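Restriction endonuclease R.BpuJI (Bacillus pumilus, PDB 2VLA) binds its DNA recognition sequence through this domain, the recognition part of a longer restriction enzyme that probably cleaves DNA as an endonuclease. Local coordinates at residues L26-Y29 / A30-D34. Residues are numbered along the deposited sequence; the frame is centred on the assembly and turned at random.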
loop_
_atom_site.group_PDB
_atom_site.type_symbol
_atom_site.label_atom_id
_atom_site.label_comp_id
_atom_site.label_asym_id
_atom_site.label_seq_id
_atom_site.Cartn_x
_atom_site.Cartn_y
_atom_site.Cartn_z
ATOM N N LEU A 26 -10.607 -3.741 12.484
ATOM C CA LEU A 26 -9.879 -4.882 11.923
ATOM C C LEU A 26 -10.432 -6.217 12.453
ATOM O O LEU A 26 -10.740 -7.111 11.682
ATOM C CB LEU A 26 -8.351 -4.777 12.134
ATOM C CG LEU A 26 -7.512 -5.815 11.378
ATOM C CD1 LEU A 26 -7.750 -5.673 9.883
ATOM C CD2 LEU A 26 -6.038 -5.666 11.729
ATOM N N PRO A 27 -10.651 -6.320 13.774
ATOM C CA PRO A 27 -11.337 -7.519 14.237
ATOM C C PRO A 27 -12.735 -7.684 13.653
ATOM O O PRO A 27 -13.160 -8.803 13.399
ATOM C CB PRO A 27 -11.411 -7.307 15.747
ATOM C CG PRO A 27 -10.292 -6.431 16.056
ATOM C CD PRO A 27 -10.166 -5.507 14.895
ATOM N N ALA A 28 -13.477 -6.587 13.491
ATOM C CA ALA A 28 -14.796 -6.685 12.909
ATOM C C ALA A 28 -14.754 -7.214 11.477
ATOM O O ALA A 28 -15.469 -8.168 11.145
ATOM C CB ALA A 28 -15.522 -5.334 12.977
ATOM N N TYR A 29 -13.906 -6.627 10.634
ATOM C CA TYR A 29 -13.796 -7.087 9.258
ATOM C C TYR A 29 -13.495 -8.606 9.274
ATOM O O TYR A 29 -14.097 -9.381 8.542
ATOM C CB TYR A 29 -12.663 -6.389 8.526
ATOM C CG TYR A 29 -12.802 -4.910 8.229
ATOM C CD1 TYR A 29 -14.034 -4.307 7.966
ATOM C CD2 TYR A 29 -11.668 -4.131 8.117
ATOM C CE1 TYR A 29 -14.106 -2.931 7.663
ATOM C CE2 TYR A 29 -11.722 -2.808 7.797
ATOM C CZ TYR A 29 -12.925 -2.202 7.552
ATOM O OH TYR A 29 -12.909 -0.857 7.248
ATOM N N ALA A 30 -12.515 -9.006 10.077
ATOM C CA ALA A 30 -12.033 -10.379 10.053
ATOM C C ALA A 30 -13.106 -11.347 10.542
ATOM O O ALA A 30 -13.295 -12.421 9.970
ATOM C CB ALA A 30 -10.786 -10.506 10.897
ATOM N N ASN A 31 -13.780 -10.984 11.619
ATOM C CA ASN A 31 -14.776 -11.868 12.221
ATOM C C ASN A 31 -16.008 -11.963 11.371
ATOM O O ASN A 31 -16.602 -13.026 11.255
ATOM C CB ASN A 31 -15.116 -11.423 13.640
ATOM C CG ASN A 31 -14.075 -11.875 14.645
ATOM O OD1 ASN A 31 -13.528 -12.981 14.530
ATOM N ND2 ASN A 31 -13.777 -11.038 15.603
ATOM N N ILE A 32 -16.405 -10.843 10.771
ATOM C CA ILE A 32 -17.521 -10.865 9.842
ATOM C C ILE A 32 -17.207 -11.828 8.691
ATOM O O ILE A 32 -18.002 -12.711 8.366
ATOM C CB ILE A 32 -17.826 -9.475 9.288
ATOM C CG1 ILE A 32 -18.377 -8.578 10.410
ATOM C CG2 ILE A 32 -18.819 -9.587 8.106
ATOM C CD1 ILE A 32 -18.459 -7.083 10.053
ATOM N N ILE A 33 -16.055 -11.650 8.075
ATOM C CA ILE A 33 -15.672 -12.483 6.941
ATOM C C ILE A 33 -15.560 -13.966 7.333
ATOM O O ILE A 33 -16.104 -14.839 6.659
ATOM C CB ILE A 33 -14.362 -11.979 6.322
ATOM C CG1 ILE A 33 -14.608 -10.644 5.621
ATOM C CG2 ILE A 33 -13.796 -12.991 5.330
ATOM C CD1 ILE A 33 -13.334 -9.866 5.316
ATOM N N ASP A 34 -14.908 -14.236 8.452
ATOM C CA ASP A 34 -14.716 -15.612 8.897
ATOM C C ASP A 34 -16.074 -16.291 9.175
ATOM O O ASP A 34 -16.267 -17.475 8.874
ATOM C CB ASP A 34 -13.853 -15.619 10.152
ATOM C CG ASP A 34 -13.538 -16.985 10.627
ATOM O OD1 ASP A 34 -13.001 -17.778 9.830
ATOM O OD2 ASP A 34 -13.763 -17.251 11.815
#
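With CG1 anti to its own carbonyl carbon (chi1 -68°), I32 leans back along the helix against the carbonyl oxygen of A28: CG1 lies 3.0 Å from A28 O, and CD1 reaches on until it is 4.5 Å from A28 CB, the one apolar side-chain approach across this turn. I33 adopts nearly the same conformation (chi1 -70°), which sets its CG1 3.2 Å from Y29 O. Each isoleucine therefore flanks the very oxygen that accepts its backbone N-H. I32 N donates to A28 O at 2.9 Å, the carbonyl pointing almost straight at the donor, whereas I33 N meets Y29 O at 3.0 Å from 26° off the carbonyl plane. A30 N to L26 O and N31 N to P27 O complete four successive i to i+4 bonds, the pattern of a regular alpha-helix, here helix 22-36 in the DNA-recognition domain. A kink marks this helix at P27, whose ring nitrogen cannot donate to the preceding turn, yet P27 O still accepts from N31 N at 2.9 Å. The amide of N31 folds back toward that oxygen as well; ND2 comes within 3.2 Å of P27 O, but at an angle too poor for a hydrogen bond. A28 and I32 share a face packed on helix 41-56, against I55 and F48 respectively, and an alanine in place of I32 would probably leave a gap beside F48 and R51 and lose the CG1 and CD1 contacts to A28 O, with CB alone remaining beside it. L26 and A30 instead both meet Y96 of helix 91-99, while the buried Y29 hydrogen-bonds through OH to H68 ND1.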